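Local coordinates for putative isohexenylglutaconyl-CoA hydratase (Pseudomonas aeruginosa, PDB 4ZU2), which probably hydrates isohexenylglutaconyl-CoA, a step in the breakdown of citronellate and related terpenes, as a member of the crotonase (enoyl-CoA hydratase/isomerase) family, at residues L55-A66 against Q103-L114; D125-F135 against L182-L193. All coordinates share one frame; numbering follows the deposited sequence.

In the fold
Contacts 1 and 2 are two parallel strand pairings in the main sheet of one crotonase-fold core, separated by the pairing of 104-109 with 126-130, their centres about 10 Å apart. The order 54-59, 104-109, 126-130, 185-187 runs through both, all four strands parallel. The probable hydrogen bond from Ala107 N to Val126 O, 2.6 Å, marks the seam. A second seam joins the short strands 112-114 and 134-136, where Gly111 O and Gln134 N stand 2.7 Å apart. Contact 1 lies about 9 Å and contact 2 about 14 Å from the chain centre (centre to centre); contact 2 adds the edge strand 185-187, and its Asp125 and His184 bond to a second subunit.

Contact 1. Residues L55-A66 against Q103-L114; sequences LVLRGADGHFCA and QLLVALVEGAVL
Leu55 to Leu57 pair in parallel with Leu105 to Ala107, joining two neighbouring strands in the main sheet of the crotonase fold; their axes approach to 4.6 Å at 23°. The backbone bonds give the register: Leu55 O accepts from Val106 N at 2.6 Å, and Leu57 O receives Leu108 N. Beyond Gly59 and Val109 both chains leave this pairing, and a separate bridge joins Cys65 to Val113, two residues out of step with the first. Here Cys65 N donates to Ala112 O, and Leu114 N to Cys65 O.

Where the strands part, a water takes over. It donates to Leu108 O at 2.7 Å and accepts from Gly59 N, with weak bonds to Glu110 N and OE2.

Apolar contacts run beside the strands. Leu55 sets CB against Leu105 CD1, on the face the two residues share, and lays CG over CB of Gln103, whose amide NE2 is tied elsewhere, to Val46 O. Arg58 and Leu108 run alongside one another, with Arg58 CD 3.8 Å from Leu108 CD2.

His63 lends a side-chain acceptor to the loop: ND1 takes Ala112 N at 3.3 Å, with the donor in the ring plane.

Phe64 packs where the two pairings meet, against Val109 and Val113. With CG anti to its own N (chi1 -180°), the ring is placed beside both valines, Phe64 CD2 lying 4.0 Å from Val113 CG1. Val109 CG1 sits in a CH-pi contact 3.8 Å from the Phe64 ring centroid, 5° off its normal.

Contact 2. Residues D125-F135 against L182-L193; sequences DVAIAAADAQF and LVHFCEADADAL
Ile128, Ala129 and Ala130 pair in parallel with Phe185, Cys186 and Glu187, a largely buried contact that adds the edge strand 185-187 to the main sheet of the crotonase fold. The strand axes come within 4.8 Å at 26°. Ala129 bonds through both its backbone N and its backbone O: the N donates to Phe185 O, and the O accepts from Glu187 N at 3.0 Å. Ala131 N then reaches Glu187 O, extending the pairing into the type I turn from Ala130 to Ala133.

The start of the pairing is less regular. Ala127 O accepts two amides, His184 N at 2.9 Å and Phe185 N at 3.2 Å, while Ala127 N donates a hydrogen bond to ND1 of the His184 ring instead of to a carbonyl. That bond to ND1 is 3.2 Å long and nearly straight (168°), meeting the ring at its edge. With NE2 bonded to Thr160 O of the second subunit, both ring nitrogens are engaged, which should fix the imidazole's rotation.

Side chains pack on both faces of the pairing. Phe185 turns its ring edge to Ile128 CG1, 3.6 Å from CD2, and to Val126 CG1 near CE2. On the Ala129 and Cys186 side, Val183 CB meets Ala127 CB at 3.7 Å, and Cys186 SG, anti to its backbone N (chi1 -174°), lies against CA and CB of Ala131. Leu193, in the first turn of a helix N-capped by Asp189, slides past Ile128 in the opposite sense, its CD1 3.9 Å from Ile128 CG2.

That helix, 190-205, packs on the Ile128 and Phe185 face, helix 174-179 touches Val183 and Cys186 on the other, and strand 104-109 flanks 126-130 within the sheet.

Contact 1. Residues L55-A66 against Q103-L114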
loop_
_atom_site.group_PDB
_atom_site.type_symbol
_atom_site.label_atom_id
_atom_site.label_comp_id
_atom_site.label_asym_id
_atom_site.label_seq_id
_atom_site.Cartn_x
_atom_site.Cartn_y
_atom_site.Cartn_z
ATOM N N LEU A 55 23.415 -8.675 -1.623
ATOM C CA LEU A 55 23.804 -8.697 -0.237
ATOM C C LEU A 55 22.817 -9.592 0.474
ATOM O O LEU A 55 21.606 -9.526 0.217
ATOM C CB LEU A 55 23.794 -7.307 0.389
ATOM C CG LEU A 55 24.586 -6.254 -0.406
ATOM C CD1 LEU A 55 24.252 -4.832 0.078
ATOM C CD2 LEU A 55 26.084 -6.521 -0.357
ATOM N N VAL A 56 23.361 -10.464 1.324
ATOM C CA VAL A 56 22.554 -11.294 2.205
ATOM C C VAL A 56 22.889 -10.908 3.639
ATOM O O VAL A 56 24.031 -10.743 4.020
ATOM C CB VAL A 56 22.756 -12.789 1.935
ATOM C CG1 VAL A 56 21.651 -13.574 2.604
ATOM C CG2 VAL A 56 22.747 -13.058 0.432
ATOM N N LEU A 57 21.843 -10.677 4.389
ATOM C CA LEU A 57 21.926 -10.051 5.644
ATOM C C LEU A 57 21.350 -11.068 6.582
ATOM O O LEU A 57 20.225 -11.529 6.391
ATOM C CB LEU A 57 21.096 -8.774 5.642
ATOM C CG LEU A 57 21.210 -7.959 6.922
ATOM C CD1 LEU A 57 22.644 -7.707 7.303
ATOM C CD2 LEU A 57 20.451 -6.635 6.764
ATOM N N ARG A 58 22.150 -11.447 7.570
ATOM C CA ARG A 58 21.802 -12.577 8.410
ATOM C C ARG A 58 22.356 -12.415 9.826
ATOM O O ARG A 58 23.243 -11.610 10.075
ATOM C CB ARG A 58 22.311 -13.883 7.775
ATOM C CG ARG A 58 21.391 -15.074 8.021
ATOM C CD ARG A 58 21.916 -16.387 7.439
ATOM N NE ARG A 58 23.379 -16.465 7.393
ATOM C CZ ARG A 58 24.099 -16.742 6.303
ATOM N NH1 ARG A 58 23.523 -16.990 5.115
ATOM N NH2 ARG A 58 25.426 -16.784 6.410
ATOM N N GLY A 59 21.801 -13.189 10.749
ATOM C CA GLY A 59 22.148 -13.096 12.150
ATOM C C GLY A 59 22.796 -14.382 12.648
ATOM O O GLY A 59 22.410 -15.484 12.274
ATOM N N ALA A 60 23.815 -14.243 13.484
ATOM C CA ALA A 60 24.484 -15.407 14.001
ATOM C C ALA A 60 23.544 -16.136 14.957
ATOM O O ALA A 60 22.709 -15.507 15.626
ATOM C CB ALA A 60 25.738 -15.006 14.694
ATOM N N ASP A 61 23.634 -17.470 14.958
ATOM C CA ASP A 61 23.029 -18.322 15.988
ATOM C C ASP A 61 21.523 -18.372 16.107
ATOM O O ASP A 61 21.004 -18.607 17.189
ATOM C CB ASP A 61 23.577 -17.907 17.330
ATOM C CG ASP A 61 24.279 -19.010 17.988
ATOM O OD1 ASP A 61 23.581 -19.802 18.652
ATOM O OD2 ASP A 61 25.517 -19.103 17.793
ATOM N N GLY A 62 20.807 -18.134 15.016
ATOM C CA GLY A 62 19.365 -18.287 15.026
ATOM C C GLY A 62 18.575 -17.081 15.523
ATOM O O GLY A 62 17.411 -17.186 15.921
ATOM N N HIS A 63 19.200 -15.917 15.516
ATOM C CA HIS A 63 18.447 -14.690 15.725
ATOM C C HIS A 63 18.950 -13.670 14.702
ATOM O O HIS A 63 20.142 -13.634 14.396
ATOM C CB HIS A 63 18.604 -14.162 17.161
ATOM C CG HIS A 63 18.161 -15.116 18.227
ATOM N ND1 HIS A 63 16.831 -15.354 18.523
ATOM C CD2 HIS A 63 18.871 -15.885 19.092
ATOM C CE1 HIS A 63 16.746 -16.232 19.501
ATOM N NE2 HIS A 63 17.971 -16.569 19.871
ATOM N N PHE A 64 18.057 -12.829 14.196
ATOM C CA PHE A 64 18.448 -11.824 13.221
ATOM C C PHE A 64 19.013 -10.589 13.911
ATOM O O PHE A 64 20.178 -10.249 13.761
ATOM C CB PHE A 64 17.228 -11.458 12.356
ATOM C CG PHE A 64 17.514 -10.440 11.309
ATOM C CD1 PHE A 64 18.384 -10.727 10.275
ATOM C CD2 PHE A 64 16.882 -9.193 11.342
ATOM C CE1 PHE A 64 18.642 -9.778 9.286
ATOM C CE2 PHE A 64 17.116 -8.240 10.357
ATOM C CZ PHE A 64 17.992 -8.517 9.335
ATOM N N CYS A 65 18.174 -9.909 14.661
ATOM C CA CYS A 65 18.627 -8.766 15.443
ATOM C C CYS A 65 17.528 -8.370 16.413
ATOM O O CYS A 65 16.402 -8.115 16.041
ATOM C CB CYS A 65 19.074 -7.580 14.576
ATOM S SG CYS A 65 19.159 -5.990 15.525
ATOM N N ALA A 66 17.895 -8.325 17.678
ATOM C CA ALA A 66 16.953 -8.105 18.756
ATOM C C ALA A 66 16.655 -6.663 19.129
ATOM O O ALA A 66 15.873 -6.440 20.021
ATOM C CB ALA A 66 17.445 -8.860 19.995
ATOM N N GLN A 103 22.705 -2.817 -5.023
ATOM C CA GLN A 103 22.550 -4.266 -4.900
ATOM C C GLN A 103 21.151 -4.701 -4.529
ATOM O O GLN A 103 20.423 -3.962 -3.844
ATOM C CB GLN A 103 23.436 -4.770 -3.727
ATOM C CG GLN A 103 24.939 -4.714 -3.940
ATOM C CD GLN A 103 25.538 -3.358 -3.706
ATOM O OE1 GLN A 103 25.000 -2.536 -2.954
ATOM N NE2 GLN A 103 26.680 -3.110 -4.353
ATOM N N LEU A 104 20.820 -5.939 -4.906
ATOM C CA LEU A 104 19.723 -6.679 -4.275
ATOM C C LEU A 104 20.125 -7.026 -2.805
ATOM O O LEU A 104 21.205 -7.547 -2.555
ATOM C CB LEU A 104 19.425 -7.965 -5.046
ATOM C CG LEU A 104 18.132 -8.698 -4.693
ATOM C CD1 LEU A 104 16.923 -8.078 -5.363
ATOM C CD2 LEU A 104 18.207 -10.211 -5.047
ATOM N N LEU A 105 19.252 -6.704 -1.852
ATOM C CA LEU A 105 19.501 -6.924 -0.445
ATOM C C LEU A 105 18.509 -7.974 -0.019
ATOM O O LEU A 105 17.297 -7.745 -0.070
ATOM C CB LEU A 105 19.286 -5.652 0.357
ATOM C CG LEU A 105 19.365 -5.807 1.889
ATOM C CD1 LEU A 105 20.724 -6.360 2.387
ATOM C CD2 LEU A 105 19.098 -4.493 2.588
ATOM N N VAL A 106 19.021 -9.138 0.350
ATOM C CA VAL A 106 18.163 -10.225 0.810
ATOM C C VAL A 106 18.306 -10.356 2.324
ATOM O O VAL A 106 19.417 -10.459 2.819
ATOM C CB VAL A 106 18.526 -11.573 0.132
ATOM C CG1 VAL A 106 17.515 -12.674 0.522
ATOM C CG2 VAL A 106 18.598 -11.389 -1.366
ATOM N N ALA A 107 17.189 -10.337 3.052
ATOM C CA ALA A 107 17.250 -10.610 4.477
ATOM C C ALA A 107 16.756 -12.017 4.810
ATOM O O ALA A 107 15.653 -12.372 4.490
ATOM C CB ALA A 107 16.501 -9.559 5.301
ATOM N N LEU A 108 17.597 -12.785 5.497
ATOM C CA LEU A 108 17.215 -14.077 6.038
ATOM C C LEU A 108 16.976 -13.926 7.544
ATOM O O LEU A 108 17.922 -13.820 8.346
ATOM C CB LEU A 108 18.316 -15.099 5.705
ATOM C CG LEU A 108 17.942 -16.590 5.655
ATOM C CD1 LEU A 108 16.733 -16.806 4.783
ATOM C CD2 LEU A 108 19.078 -17.391 5.114
ATOM N N VAL A 109 15.708 -13.843 7.937
ATOM C CA VAL A 109 15.374 -13.474 9.309
ATOM C C VAL A 109 14.911 -14.704 10.137
ATOM O O VAL A 109 13.997 -15.419 9.768
ATOM C CB VAL A 109 14.347 -12.290 9.354
ATOM C CG1 VAL A 109 14.860 -11.075 8.535
ATOM C CG2 VAL A 109 13.016 -12.708 8.848
ATOM N N GLU A 110 15.588 -14.939 11.253
ATOM C CA GLU A 110 15.299 -16.060 12.129
ATOM C C GLU A 110 15.197 -15.506 13.517
ATOM O O GLU A 110 15.845 -14.525 13.816
ATOM C CB GLU A 110 16.438 -17.056 12.096
ATOM C CG GLU A 110 16.745 -17.568 10.735
ATOM C CD GLU A 110 17.972 -18.427 10.743
ATOM O OE1 GLU A 110 17.835 -19.652 11.033
ATOM O OE2 GLU A 110 19.072 -17.853 10.501
ATOM N N GLY A 111 14.392 -16.157 14.353
ATOM C CA GLY A 111 14.283 -15.846 15.773
ATOM C C GLY A 111 13.831 -14.420 16.000
ATOM O O GLY A 111 12.831 -13.998 15.435
ATOM N N ALA A 112 14.599 -13.664 16.779
ATOM C CA ALA A 112 14.195 -12.297 17.126
ATOM C C ALA A 112 14.448 -11.289 15.998
ATOM O O ALA A 112 15.584 -11.124 15.512
ATOM C CB ALA A 112 14.897 -11.855 18.415
ATOM N N VAL A 113 13.368 -10.635 15.595
ATOM C CA VAL A 113 13.385 -9.565 14.582
ATOM C C VAL A 113 12.641 -8.361 15.183
ATOM O O VAL A 113 11.459 -8.141 14.925
ATOM C CB VAL A 113 12.685 -10.023 13.302
ATOM C CG1 VAL A 113 12.925 -9.040 12.174
ATOM C CG2 VAL A 113 13.128 -11.420 12.906
ATOM N N LEU A 114 13.309 -7.654 16.080
ATOM C CA LEU A 114 12.641 -6.681 16.960
ATOM C C LEU A 114 13.265 -5.277 16.940
ATOM O O LEU A 114 14.497 -5.139 16.931
ATOM C CB LEU A 114 12.748 -7.142 18.400
ATOM C CG LEU A 114 12.201 -8.515 18.792
ATOM C CD1 LEU A 114 12.519 -8.774 20.253
ATOM C CD2 LEU A 114 10.687 -8.613 18.550
HETATM O O HOH W 1 18.887 -14.427 10.784
#

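Contact 2. Residues D125-F135 against L182-L193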
loop_
_atom_site.group_PDB
_atom_site.type_symbol
_atom_site.label_atom_id
_atom_site.label_comp_id
_atom_site.label_asym_id
_atom_site.label_seq_id
_atom_site.Cartn_x
_atom_site.Cartn_y
_atom_site.Cartn_z
ATOM N N ASP A 125 15.079 -5.834 -0.314
ATOM C CA ASP A 125 14.352 -6.179 -1.555
ATOM C C ASP A 125 13.655 -7.554 -1.447
ATOM O O ASP A 125 12.583 -7.750 -1.975
ATOM C CB ASP A 125 15.275 -6.183 -2.765
ATOM C CG ASP A 125 15.972 -4.864 -2.975
ATOM O OD1 ASP A 125 15.268 -3.835 -3.007
ATOM O OD2 ASP A 125 17.210 -4.862 -3.104
ATOM N N VAL A 126 14.271 -8.474 -0.728
ATOM C CA VAL A 126 13.704 -9.785 -0.468
ATOM C C VAL A 126 13.994 -10.228 0.991
ATOM O O VAL A 126 15.143 -10.282 1.448
ATOM C CB VAL A 126 14.238 -10.833 -1.505
ATOM C CG1 VAL A 126 13.486 -12.185 -1.394
ATOM C CG2 VAL A 126 14.101 -10.296 -2.905
ATOM N N ALA A 127 12.927 -10.478 1.728
ATOM C CA ALA A 127 12.995 -11.042 3.086
ATOM C C ALA A 127 12.415 -12.470 3.104
ATOM O O ALA A 127 11.287 -12.726 2.614
ATOM C CB ALA A 127 12.237 -10.201 4.020
ATOM N N ILE A 128 13.210 -13.387 3.637
ATOM C CA ILE A 128 12.828 -14.784 3.822
ATOM C C ILE A 128 12.875 -15.066 5.337
ATOM O O ILE A 128 13.933 -14.982 5.937
ATOM C CB ILE A 128 13.827 -15.710 3.086
ATOM C CG1 ILE A 128 13.883 -15.397 1.574
ATOM C CG2 ILE A 128 13.466 -17.174 3.300
ATOM C CD1 ILE A 128 15.224 -15.629 0.925
ATOM N N ALA A 129 11.745 -15.398 5.954
ATOM C CA ALA A 129 11.710 -15.598 7.410
ATOM C C ALA A 129 11.474 -17.051 7.777
ATOM O O ALA A 129 10.836 -17.811 7.027
ATOM C CB ALA A 129 10.641 -14.753 8.034
ATOM N N ALA A 130 12.009 -17.425 8.938
ATOM C CA ALA A 130 11.673 -18.682 9.603
ATOM C C ALA A 130 10.279 -18.539 10.219
ATOM O O ALA A 130 9.987 -17.521 10.831
ATOM C CB ALA A 130 12.680 -18.936 10.675
ATOM N N ALA A 131 9.413 -19.537 10.066
ATOM C CA ALA A 131 8.059 -19.466 10.619
ATOM C C ALA A 131 8.022 -19.158 12.096
ATOM O O ALA A 131 7.040 -18.602 12.577
ATOM C CB ALA A 131 7.308 -20.796 10.380
ATOM N N ASP A 132 9.052 -19.568 12.829
ATOM C CA ASP A 132 9.076 -19.349 14.273
ATOM C C ASP A 132 9.836 -18.048 14.651
ATOM O O ASP A 132 10.191 -17.834 15.814
ATOM C CB ASP A 132 9.670 -20.583 14.986
ATOM C CG ASP A 132 11.072 -20.940 14.487
ATOM O OD1 ASP A 132 11.619 -20.149 13.689
ATOM O OD2 ASP A 132 11.631 -22.000 14.884
ATOM N N ALA A 133 10.105 -17.195 13.667
ATOM C CA ALA A 133 10.717 -15.900 13.935
ATOM C C ALA A 133 9.713 -15.091 14.729
ATOM O O ALA A 133 8.522 -15.297 14.561
ATOM C CB ALA A 133 11.106 -15.208 12.636
ATOM N N GLN A 134 10.177 -14.236 15.651
ATOM C CA GLN A 134 9.270 -13.330 16.355
ATOM C C GLN A 134 9.619 -11.848 16.098
ATOM O O GLN A 134 10.698 -11.330 16.457
ATOM C CB GLN A 134 9.127 -13.655 17.852
ATOM C CG GLN A 134 8.098 -14.815 18.276
ATOM C CD GLN A 134 6.696 -14.821 17.584
ATOM O OE1 GLN A 134 6.611 -14.918 16.370
ATOM N NE2 GLN A 134 5.608 -14.786 18.372
ATOM N N PHE A 135 8.649 -11.204 15.453
ATOM C CA PHE A 135 8.677 -9.817 15.036
ATOM C C PHE A 135 7.939 -8.932 16.022
ATOM O O PHE A 135 6.994 -9.361 16.691
ATOM C CB PHE A 135 7.970 -9.659 13.673
ATOM C CG PHE A 135 8.595 -10.432 12.577
ATOM C CD1 PHE A 135 8.285 -11.779 12.404
ATOM C CD2 PHE A 135 9.486 -9.827 11.700
ATOM C CE1 PHE A 135 8.878 -12.520 11.370
ATOM C CE2 PHE A 135 10.089 -10.556 10.681
ATOM C CZ PHE A 135 9.784 -11.913 10.520
ATOM N N LEU A 182 5.117 -8.224 5.103
ATOM C CA LEU A 182 6.338 -7.727 5.744
ATOM C C LEU A 182 7.551 -8.428 5.174
ATOM O O LEU A 182 8.641 -7.851 5.014
ATOM C CB LEU A 182 6.258 -7.963 7.262
ATOM C CG LEU A 182 7.478 -7.484 8.039
ATOM C CD1 LEU A 182 7.944 -6.113 7.572
ATOM C CD2 LEU A 182 7.148 -7.439 9.550
ATOM N N VAL A 183 7.358 -9.709 4.883
ATOM C CA VAL A 183 8.385 -10.519 4.244
ATOM C C VAL A 183 7.743 -11.204 3.028
ATOM O O VAL A 183 6.497 -11.247 2.900
ATOM C CB VAL A 183 8.962 -11.553 5.243
ATOM C CG1 VAL A 183 9.494 -10.842 6.509
ATOM C CG2 VAL A 183 7.892 -12.631 5.606
ATOM N N HIS A 184 8.590 -11.716 2.141
ATOM C CA HIS A 184 8.169 -12.269 0.851
ATOM C C HIS A 184 8.000 -13.792 0.849
ATOM O O HIS A 184 7.273 -14.311 0.026
ATOM C CB HIS A 184 9.198 -11.909 -0.217
ATOM C CG HIS A 184 9.331 -10.440 -0.484
ATOM N ND1 HIS A 184 10.283 -9.662 0.127
ATOM C CD2 HIS A 184 8.646 -9.622 -1.323
ATOM C CE1 HIS A 184 10.173 -8.416 -0.310
ATOM N NE2 HIS A 184 9.198 -8.369 -1.195
ATOM N N PHE A 185 8.705 -14.494 1.741
ATOM C CA PHE A 185 8.589 -15.937 1.907
ATOM C C PHE A 185 8.691 -16.328 3.398
ATOM O O PHE A 185 9.486 -15.744 4.163
ATOM C CB PHE A 185 9.754 -16.643 1.197
ATOM C CG PHE A 185 9.939 -16.252 -0.261
ATOM C CD1 PHE A 185 9.070 -16.728 -1.247
ATOM C CD2 PHE A 185 11.006 -15.454 -0.648
ATOM C CE1 PHE A 185 9.256 -16.380 -2.586
ATOM C CE2 PHE A 185 11.194 -15.113 -1.968
ATOM C CZ PHE A 185 10.318 -15.574 -2.944
ATOM N N CYS A 186 7.933 -17.356 3.781
ATOM C CA CYS A 186 8.045 -17.989 5.094
ATOM C C CYS A 186 8.351 -19.471 4.889
ATOM O O CYS A 186 7.564 -20.167 4.255
ATOM C CB CYS A 186 6.724 -17.832 5.855
ATOM S SG CYS A 186 6.729 -18.409 7.573
ATOM N N GLU A 187 9.504 -19.935 5.373
ATOM C CA GLU A 187 9.868 -21.363 5.330
ATOM C C GLU A 187 9.882 -21.991 6.729
ATOM O O GLU A 187 10.207 -21.338 7.706
ATOM C CB GLU A 187 11.235 -21.567 4.684
ATOM C CG GLU A 187 11.426 -20.778 3.420
ATOM C CD GLU A 187 10.394 -21.129 2.357
ATOM O OE1 GLU A 187 10.342 -22.307 1.937
ATOM O OE2 GLU A 187 9.619 -20.234 1.958
ATOM N N ALA A 188 9.531 -23.270 6.810
ATOM C CA ALA A 188 9.354 -23.947 8.095
ATOM C C ALA A 188 10.638 -24.544 8.673
ATOM O O ALA A 188 10.679 -24.899 9.855
ATOM C CB ALA A 188 8.286 -25.038 7.962
ATOM N N ASP A 189 11.684 -24.665 7.858
ATOM C CA ASP A 189 12.964 -25.206 8.340
ATOM C C ASP A 189 14.160 -24.651 7.589
ATOM O O ASP A 189 14.012 -24.007 6.565
ATOM C CB ASP A 189 12.991 -26.736 8.272
ATOM C CG ASP A 189 12.549 -27.278 6.924
ATOM O OD1 ASP A 189 13.307 -27.173 5.927
ATOM O OD2 ASP A 189 11.432 -27.834 6.872
ATOM N N ALA A 190 15.349 -24.932 8.109
ATOM C CA ALA A 190 16.577 -24.292 7.639
ATOM C C ALA A 190 16.998 -24.743 6.242
ATOM O O ALA A 190 17.621 -23.988 5.507
ATOM C CB ALA A 190 17.710 -24.529 8.628
ATOM N N ASP A 191 16.688 -25.976 5.878
ATOM C CA ASP A 191 17.039 -26.437 4.544
ATOM C C ASP A 191 16.136 -25.720 3.548
ATOM O O ASP A 191 16.549 -25.404 2.436
ATOM C CB ASP A 191 16.862 -27.949 4.413
ATOM C CG ASP A 191 17.700 -28.725 5.401
ATOM O OD1 ASP A 191 18.769 -28.214 5.827
ATOM O OD2 ASP A 191 17.276 -29.857 5.738
ATOM N N ALA A 192 14.896 -25.481 3.973
ATOM C CA ALA A 192 13.900 -24.794 3.172
ATOM C C ALA A 192 14.269 -23.311 3.103
ATOM O O ALA A 192 14.111 -22.665 2.085
ATOM C CB ALA A 192 12.530 -24.961 3.809
ATOM N N LEU A 193 14.748 -22.778 4.220
ATOM C CA LEU A 193 15.080 -21.373 4.295
ATOM C C LEU A 193 16.212 -21.132 3.341
ATOM O O LEU A 193 16.233 -20.124 2.641
ATOM C CB LEU A 193 15.492 -20.994 5.718
ATOM C CG LEU A 193 15.008 -19.633 6.248
ATOM C CD1 LEU A 193 13.502 -19.558 6.396
ATOM C CD2 LEU A 193 15.690 -19.302 7.570
#